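Acyl-CoA dehydrogenase (Slackia heliotrinireducens, PDB 4RM7) belongs to the acyl-CoA dehydrogenase family of flavoproteins, with a helical N-terminal domain, a beta-rich middle domain and a helical C-terminal domain. Local coordinates at residues A[18-23]-A[80-85]; A[25-30]-A[43-48]. One frame throughout, in Å; residues are numbered along the deposited sequence.

Contact 1: A[18-23]-A[80-85]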
ATOM      1  N   HIS A  18     -13.841  -3.583  35.985  0.50 47.11           N
ATOM      2  CA  HIS A  18     -14.106  -2.350  36.714  0.50 47.11           C
ATOM      3  C   HIS A  18     -14.149  -1.154  35.772  0.50 48.30           C
ATOM      4  O   HIS A  18     -15.047  -0.316  35.858  0.50 50.61           O
ATOM      5  CB  HIS A  18     -13.055  -2.128  37.798  0.50 45.34           C
ATOM      6  CG  HIS A  18     -12.985  -3.233  38.801  0.50 45.96           C
ATOM      7  ND1 HIS A  18     -12.041  -3.270  39.811  0.50 45.15           N
ATOM      8  CD2 HIS A  18     -13.739  -4.348  38.960  0.50 47.22           C
ATOM      9  CE1 HIS A  18     -12.222  -4.351  40.541  0.50 47.72           C
ATOM     10  NE2 HIS A  18     -13.248  -5.025  40.051  0.50 48.04           N
ATOM     11  N   VAL A  19     -13.188  -1.087  34.860  1.00 46.78           N
ATOM     12  CA  VAL A  19     -13.133   0.011  33.903  1.00 43.04           C
ATOM     13  C   VAL A  19     -14.319  -0.030  32.936  1.00 44.15           C
ATOM     14  O   VAL A  19     -14.911   0.998  32.642  1.00 50.17           O
ATOM     15  CB  VAL A  19     -11.814  -0.010  33.137  1.00 40.78           C
ATOM     16  CG1 VAL A  19     -11.832   1.013  32.009  1.00 40.70           C
ATOM     17  CG2 VAL A  19     -10.669   0.275  34.102  1.00 39.32           C
ATOM     18  N   ARG A  20     -14.669  -1.227  32.476  1.00 44.91           N
ATOM     19  CA  ARG A  20     -15.791  -1.422  31.558  1.00 46.73           C
ATOM     20  C   ARG A  20     -17.143  -1.071  32.191  1.00 49.77           C
ATOM     21  O   ARG A  20     -18.050  -0.584  31.517  1.00 61.80           O
ATOM     22  CB  ARG A  20     -15.805  -2.873  31.054  1.00 47.31           C
ATOM     23  CG  ARG A  20     -16.995  -3.247  30.191  1.00 49.47           C
ATOM     24  CD  ARG A  20     -16.781  -4.580  29.459  1.00 66.50           C
ATOM     25  NE  ARG A  20     -16.128  -5.600  30.284  1.00 86.99           N
ATOM     26  CZ  ARG A  20     -14.916  -6.100  30.041  1.00 86.41           C
ATOM     27  NH1 ARG A  20     -14.209  -5.693  28.985  1.00 75.90           N
ATOM     28  NH2 ARG A  20     -14.417  -7.018  30.855  1.00 85.88           N
ATOM     29  N   GLU A  21     -17.283  -1.316  33.487  1.00 50.37           N
ATOM     30  CA  GLU A  21     -18.515  -0.973  34.182  1.00 51.31           C
ATOM     31  C   GLU A  21     -18.599   0.562  34.330  1.00 49.99           C
ATOM     32  O   GLU A  21     -19.657   1.154  34.165  1.00 50.03           O
ATOM     33  CB  GLU A  21     -18.583  -1.703  35.531  1.00 50.40           C
ATOM     34  CG  GLU A  21     -19.412  -1.035  36.591  1.00 62.27           C
ATOM     35  CD  GLU A  21     -19.710  -1.957  37.769  1.00 77.11           C
ATOM     36  OE1 GLU A  21     -19.822  -3.191  37.545  1.00 75.16           O
ATOM     37  OE2 GLU A  21     -19.836  -1.443  38.912  1.00 82.96           O
ATOM     38  N   TYR A  22     -17.477   1.204  34.605  1.00 48.81           N
ATOM     39  CA  TYR A  22     -17.438   2.654  34.638  1.00 46.37           C
ATOM     40  C   TYR A  22     -17.719   3.289  33.281  1.00 55.63           C
ATOM     41  O   TYR A  22     -18.476   4.239  33.185  1.00 59.13           O
ATOM     42  CB  TYR A  22     -16.080   3.122  35.170  1.00 45.70           C
ATOM     43  CG  TYR A  22     -15.720   4.557  34.873  1.00 50.65           C
ATOM     44  CD1 TYR A  22     -16.304   5.588  35.562  1.00 49.64           C
ATOM     45  CD2 TYR A  22     -14.797   4.868  33.905  1.00 51.05           C
ATOM     46  CE1 TYR A  22     -15.984   6.894  35.294  1.00 46.94           C
ATOM     47  CE2 TYR A  22     -14.470   6.170  33.633  1.00 55.18           C
ATOM     48  CZ  TYR A  22     -15.069   7.178  34.332  1.00 52.34           C
ATOM     49  OH  TYR A  22     -14.743   8.471  34.062  1.00 54.19           O
ATOM     50  N   GLY A  23     -17.097   2.770  32.234  1.00 52.29           N
ATOM     51  CA  GLY A  23     -17.255   3.344  30.916  1.00 42.32           C
ATOM     52  C   GLY A  23     -18.650   3.233  30.367  1.00 49.86           C
ATOM     53  O   GLY A  23     -19.191   4.163  29.806  1.00 46.83           O
ATOM     54  N   LEU A  80     -11.372   2.510  27.742  1.00 39.31           N
ATOM     55  CA  LEU A  80     -12.206   3.705  27.792  1.00 36.22           C
ATOM     56  C   LEU A  80     -12.347   4.290  26.389  1.00 37.30           C
ATOM     57  O   LEU A  80     -13.406   4.790  26.022  1.00 41.21           O
ATOM     58  CB  LEU A  80     -11.620   4.741  28.760  1.00 37.82           C
ATOM     59  CG  LEU A  80     -11.701   4.264  30.209  1.00 42.81           C
ATOM     60  CD1 LEU A  80     -11.104   5.268  31.131  1.00 44.00           C
ATOM     61  CD2 LEU A  80     -13.149   3.962  30.597  1.00 43.21           C
ATOM     62  N   SER A  81     -11.278   4.209  25.605  1.00 36.23           N
ATOM     63  CA  SER A  81     -11.291   4.696  24.229  1.00 39.89           C
ATOM     64  C   SER A  81     -12.176   3.820  23.377  1.00 42.51           C
ATOM     65  O   SER A  81     -12.787   4.296  22.417  1.00 47.22           O
ATOM     66  CB  SER A  81      -9.882   4.726  23.632  1.00 42.68           C
ATOM     67  OG  SER A  81      -9.001   5.475  24.446  1.00 43.63           O
ATOM     68  N   ARG A  82     -12.243   2.536  23.731  1.00 39.80           N
ATOM     69  CA  ARG A  82     -13.066   1.588  22.990  1.00 39.26           C
ATOM     70  C   ARG A  82     -14.543   1.852  23.231  1.00 42.51           C
ATOM     71  O   ARG A  82     -15.320   1.962  22.291  1.00 43.16           O
ATOM     72  CB  ARG A  82     -12.741   0.148  23.380  1.00 36.47           C
ATOM     73  CG  ARG A  82     -13.529  -0.902  22.590  1.00 36.75           C
ATOM     74  CD  ARG A  82     -13.365  -2.291  23.210  1.00 34.92           C
ATOM     75  NE  ARG A  82     -14.070  -2.396  24.473  1.00 34.18           N
ATOM     76  CZ  ARG A  82     -15.394  -2.496  24.560  1.00 40.00           C
ATOM     77  NH1 ARG A  82     -16.135  -2.505  23.453  1.00 43.33           N
ATOM     78  NH2 ARG A  82     -15.980  -2.573  25.745  1.00 39.42           N
ATOM     79  N   ILE A  83     -14.919   1.937  24.504  1.00 40.44           N
ATOM     80  CA  ILE A  83     -16.300   2.191  24.878  1.00 39.06           C
ATOM     81  C   ILE A  83     -16.754   3.560  24.385  1.00 44.35           C
ATOM     82  O   ILE A  83     -17.855   3.692  23.876  1.00 46.19           O
ATOM     83  CB  ILE A  83     -16.495   2.103  26.408  1.00 40.15           C
ATOM     84  CG1 ILE A  83     -16.269   0.676  26.903  1.00 42.46           C
ATOM     85  CG2 ILE A  83     -17.889   2.581  26.813  1.00 32.37           C
ATOM     86  CD1 ILE A  83     -16.000   0.617  28.383  1.00 45.74           C
ATOM     87  N   SER A  84     -15.905   4.575  24.508  1.00 44.14           N
ATOM     88  CA  SER A  84     -16.327   5.930  24.154  1.00 43.05           C
ATOM     89  C   SER A  84     -16.258   6.227  22.665  1.00 46.40           C
ATOM     90  O   SER A  84     -17.009   7.047  22.172  1.00 47.10           O
ATOM     91  CB  SER A  84     -15.484   6.964  24.884  1.00 36.20           C
ATOM     92  OG  SER A  84     -14.199   6.988  24.334  1.00 43.14           O
ATOM     93  N   GLY A  85     -15.338   5.581  21.953  1.00 43.63           N
ATOM     94  CA  GLY A  85     -15.098   5.909  20.557  1.00 37.00           C
ATOM     95  C   GLY A  85     -14.528   7.315  20.450  1.00 40.28           C
ATOM     96  O   GLY A  85     -14.719   8.025  19.460  1.00 44.15           O
TER
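The carbonyl oxygen of L80, the residue whose side chain meets V19 and Y22, is gripped by two donors of the same residue, S84, four positions further along the helix. S84 N makes the ordinary helical bond to L80 O, while S84 OG reaches the same L80 O at 2.9 Å, tilted 23° from the carbonyl plane. The two donors come from opposite faces of that plane, and S84 OG is also bonded to A86 N, past the end of the helix, which stops at S84.

No hydrogen bond crosses the contact; its centre is hydrocarbon. L80 CG stands anti to its carbonyl carbon (chi1 -68°), and CD2 goes on to lie 3.5 Å from V19 CG1. The same L80 CD2 sits 3.8 Å from Y22 CD2, at the edge of the tyrosine ring and near its plane; the leucine crosses both side chains at about a right angle. Helices 10-26 and 70-84 of the helical N-terminal domain meet here, their local axes 9.6 Å apart and 31° from parallel. They come nearest at G23, where, in the absence of a side chain, I83 can lie directly on the backbone. Its CG2 is 3.6 Å from G23 O, and its CD1 lies 3.8 Å from R20 CA.

Beside I83, R20 CD approaches the guanidinium of R82 obliquely. The two charged groups do not touch, R20 NH1 staying 4.8 Å from R82 NH2, and each has other partners: R82 forms salt bridges with E79 and E262, whereas R20 bonds to N17 and has a long, weak ion pair with E79.

Contact 2: A[25-30]-A[43-48]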
ATOM      1  N   LYS A  25     -21.339   2.910  32.038  1.00 54.53           N
ATOM      2  CA  LYS A  25     -22.204   3.754  32.830  1.00 51.45           C
ATOM      3  C   LYS A  25     -22.241   5.200  32.387  1.00 48.80           C
ATOM      4  O   LYS A  25     -23.302   5.786  32.303  1.00 57.82           O
ATOM      5  CB  LYS A  25     -21.752   3.680  34.282  1.00 55.38           C
ATOM      6  CG  LYS A  25     -22.443   4.616  35.243  1.00 54.21           C
ATOM      7  CD  LYS A  25     -22.218   4.120  36.657  1.00 66.42           C
ATOM      8  CE  LYS A  25     -22.478   5.193  37.691  1.00 71.26           C
ATOM      9  NZ  LYS A  25     -23.642   6.023  37.306  1.00 74.70           N
ATOM     10  N   TYR A  26     -21.090   5.783  32.103  1.00 45.41           N
ATOM     11  CA  TYR A  26     -21.054   7.191  31.748  1.00 45.08           C
ATOM     12  C   TYR A  26     -20.993   7.492  30.266  1.00 47.56           C
ATOM     13  O   TYR A  26     -21.587   8.443  29.808  1.00 53.01           O
ATOM     14  CB  TYR A  26     -19.903   7.889  32.454  1.00 48.12           C
ATOM     15  CG  TYR A  26     -20.087   7.982  33.941  1.00 60.52           C
ATOM     16  CD1 TYR A  26     -20.976   8.882  34.494  1.00 56.59           C
ATOM     17  CD2 TYR A  26     -19.377   7.170  34.791  1.00 53.85           C
ATOM     18  CE1 TYR A  26     -21.147   8.966  35.855  1.00 57.78           C
ATOM     19  CE2 TYR A  26     -19.546   7.246  36.149  1.00 62.25           C
ATOM     20  CZ  TYR A  26     -20.430   8.145  36.674  1.00 66.83           C
ATOM     21  OH  TYR A  26     -20.590   8.207  38.027  1.00 70.58           O
ATOM     22  N   PHE A  27     -20.247   6.697  29.520  1.00 52.37           N
ATOM     23  CA  PHE A  27     -19.996   7.019  28.133  1.00 50.56           C
ATOM     24  C   PHE A  27     -21.042   6.487  27.184  1.00 59.63           C
ATOM     25  O   PHE A  27     -20.787   5.605  26.389  1.00 59.50           O
ATOM     26  CB  PHE A  27     -18.600   6.584  27.737  1.00 52.17           C
ATOM     27  CG  PHE A  27     -17.532   7.226  28.556  1.00 62.83           C
ATOM     28  CD1 PHE A  27     -17.329   8.577  28.496  1.00 66.05           C
ATOM     29  CD2 PHE A  27     -16.749   6.480  29.396  1.00 72.93           C
ATOM     30  CE1 PHE A  27     -16.354   9.179  29.253  1.00 73.22           C
ATOM     31  CE2 PHE A  27     -15.774   7.072  30.158  1.00 76.60           C
ATOM     32  CZ  PHE A  27     -15.575   8.425  30.088  1.00 74.91           C
ATOM     33  N   THR A  28     -22.228   7.054  27.288  1.00 61.38           N
ATOM     34  CA  THR A  28     -23.305   6.798  26.364  1.00 55.51           C
ATOM     35  C   THR A  28     -23.121   7.623  25.117  1.00 53.87           C
ATOM     36  O   THR A  28     -22.452   8.649  25.144  1.00 62.62           O
ATOM     37  CB  THR A  28     -24.659   7.147  26.979  1.00 52.81           C
ATOM     38  OG1 THR A  28     -24.640   8.501  27.425  1.00 64.73           O
ATOM     39  CG2 THR A  28     -24.941   6.257  28.145  1.00 45.22           C
ATOM     40  N   PRO A  29     -23.790   7.136  23.984  1.00 57.15           N
ATOM     41  CA  PRO A  29     -23.599   7.980  22.800  1.00 59.56           C
ATOM     42  C   PRO A  29     -24.114   9.377  23.043  1.00 65.60           C
ATOM     43  O   PRO A  29     -23.480  10.331  22.630  1.00 79.53           O
ATOM     44  CB  PRO A  29     -24.463   7.314  21.739  1.00 54.60           C
ATOM     45  CG  PRO A  29     -24.477   5.897  22.112  1.00 54.02           C
ATOM     46  CD  PRO A  29     -24.523   5.982  23.588  1.00 57.36           C
ATOM     47  N   ALA A  30     -25.250   9.502  23.706  1.00 61.69           N
ATOM     48  CA  ALA A  30     -25.813  10.814  23.959  1.00 62.19           C
ATOM     49  C   ALA A  30     -24.925  11.672  24.834  1.00 62.34           C
ATOM     50  O   ALA A  30     -24.737  12.843  24.561  1.00 66.19           O
ATOM     51  CB  ALA A  30     -27.185  10.678  24.577  1.00 57.26           C
ATOM     52  N   ASP A  43     -17.635  17.198  36.008  1.00 60.94           N
ATOM     53  CA  ASP A  43     -16.909  16.945  37.249  1.00 65.35           C
ATOM     54  C   ASP A  43     -17.170  15.542  37.777  1.00 65.86           C
ATOM     55  O   ASP A  43     -16.257  14.867  38.248  1.00 66.95           O
ATOM     56  CB  ASP A  43     -17.291  17.963  38.334  1.00 65.14           C
ATOM     57  CG  ASP A  43     -16.998  19.408  37.938  1.00 73.40           C
ATOM     58  OD1 ASP A  43     -16.183  19.651  37.025  1.00 73.47           O
ATOM     59  OD2 ASP A  43     -17.581  20.314  38.571  1.00 85.92           O
ATOM     60  N   GLU A  44     -18.425  15.117  37.701  1.00 62.32           N
ATOM     61  CA  GLU A  44     -18.834  13.830  38.242  1.00 58.89           C
ATOM     62  C   GLU A  44     -18.121  12.666  37.547  1.00 60.67           C
ATOM     63  O   GLU A  44     -17.695  11.706  38.188  1.00 62.01           O
ATOM     64  CB  GLU A  44     -20.346  13.660  38.117  1.00 63.50           C
ATOM     65  CG  GLU A  44     -20.832  12.340  38.663  1.00 79.18           C
ATOM     66  CD  GLU A  44     -22.178  11.934  38.101  1.00 91.63           C
ATOM     67  OE1 GLU A  44     -22.739  12.702  37.288  1.00100.17           O
ATOM     68  OE2 GLU A  44     -22.668  10.841  38.468  1.00 89.01           O
ATOM     69  N   VAL A  45     -17.989  12.767  36.231  1.00 58.16           N
ATOM     70  CA  VAL A  45     -17.395  11.710  35.427  1.00 50.81           C
ATOM     71  C   VAL A  45     -15.900  11.621  35.698  1.00 58.14           C
ATOM     72  O   VAL A  45     -15.317  10.546  35.859  1.00 55.81           O
ATOM     73  CB  VAL A  45     -17.637  11.976  33.933  1.00 48.16           C
ATOM     74  CG1 VAL A  45     -16.867  10.976  33.072  1.00 44.80           C
ATOM     75  CG2 VAL A  45     -19.125  11.946  33.625  1.00 43.62           C
ATOM     76  N   VAL A  46     -15.235  12.767  35.680  1.00 55.80           N
ATOM     77  CA  VAL A  46     -13.806  12.810  35.975  1.00 55.85           C
ATOM     78  C   VAL A  46     -13.483  12.424  37.400  1.00 57.45           C
ATOM     79  O   VAL A  46     -12.478  11.790  37.657  1.00 59.48           O
ATOM     80  CB  VAL A  46     -13.136  14.147  35.644  1.00 55.16           C
ATOM     81  CG1 VAL A  46     -13.389  14.540  34.204  1.00 59.41           C
ATOM     82  CG2 VAL A  46     -13.564  15.218  36.615  1.00 57.51           C
ATOM     83  N   LYS A  47     -14.309  12.839  38.343  1.00 55.26           N
ATOM     84  CA  LYS A  47     -14.054  12.420  39.711  1.00 57.85           C
ATOM     85  C   LYS A  47     -14.248  10.908  39.855  1.00 59.81           C
ATOM     86  O   LYS A  47     -13.505  10.245  40.570  1.00 67.78           O
ATOM     87  CB  LYS A  47     -14.964  13.186  40.674  1.00 54.55           C
ATOM     88  CG  LYS A  47     -15.025  12.624  42.080  1.00 63.96           C
ATOM     89  CD  LYS A  47     -13.799  13.001  42.883  1.00 76.52           C
ATOM     90  CE  LYS A  47     -14.001  12.732  44.372  1.00 82.64           C
ATOM     91  NZ  LYS A  47     -12.679  12.580  45.051  1.00 87.45           N
ATOM     92  N   ALA A  48     -15.239  10.357  39.161  1.00 52.52           N
ATOM     93  CA  ALA A  48     -15.517   8.927  39.276  1.00 52.52           C
ATOM     94  C   ALA A  48     -14.336   8.111  38.747  1.00 53.19           C
ATOM     95  O   ALA A  48     -14.093   6.993  39.198  1.00 53.61           O
ATOM     96  CB  ALA A  48     -16.813   8.560  38.536  1.00 44.01           C
TER
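Y26 and V45 run antiparallel alongside one another, V45 CG2 lying 3.7 Å from Y26 CD1. This is the middle of the packed part of the contact, where helix 43-50 lies against the end of helix 10-26. V45 divides its two methyls between neighbouring aromatic residues. With CG1 anti to the backbone N (chi1 173°), that branch turns to F27, 4.1 Å from CZ and oblique to the ring, while CG2 keeps to Y26. One turn further along, A48 CB comes up to the far end of the tyrosine, 3.9 Å from Y26 CE2 and about as close to its hydroxyl oxygen. W35, on helix 29-38, also touches V45.

The outer side is looser and more polar. Here exposed E44 reaches out on an extended chain and accepts a weak hydrogen bond from Y26 OH, with 3.4 Å between Y26 OH and E44 OE2. That carboxylate oxygen lies at the edge of the ring, in its plane, and is also close to CE1; the carboxylate itself is turned 89° to the ring, so the two flat groups do not stack. K25 lays its CG over one face of the ring, toward the rim. Its NZ stays 5.1 Å from E44 OE2, too far for a salt bridge, so any attraction between the charges would act at a distance.

Behind the aromatic pair the chain changes direction. F27 is the centre of an inverse gamma turn, with a weak bond from T28 N to Y26 O, and T28 then N-caps the next helix through OG1 to S31 N. Turn and cap together join two successive helices of the acyl-CoA dehydrogenase N-terminal domain.

Overall arrangement
Both contacts draw on helix 10-26: contact 1 uses its later turns and contact 2 its last residues and the turn that follows, and their centres lie 10 Å apart within the N-terminal domain. Y22 ties them together. Its ring packs on A48, with CE1 3.7 Å from A48 CB, and its hydroxyl probably hydrogen-bonds V45 O, at 2.8 Å from Y22 OH. F27 makes a second bridge, its CE2 lying 3.8 Å from Y22 CE2 and 4.1 Å from L80 CD2. Helices 43-50 and 70-84, consecutive in the chain, are thus both packed against the first helix. No other chain of the four-chain assembly touches either contact.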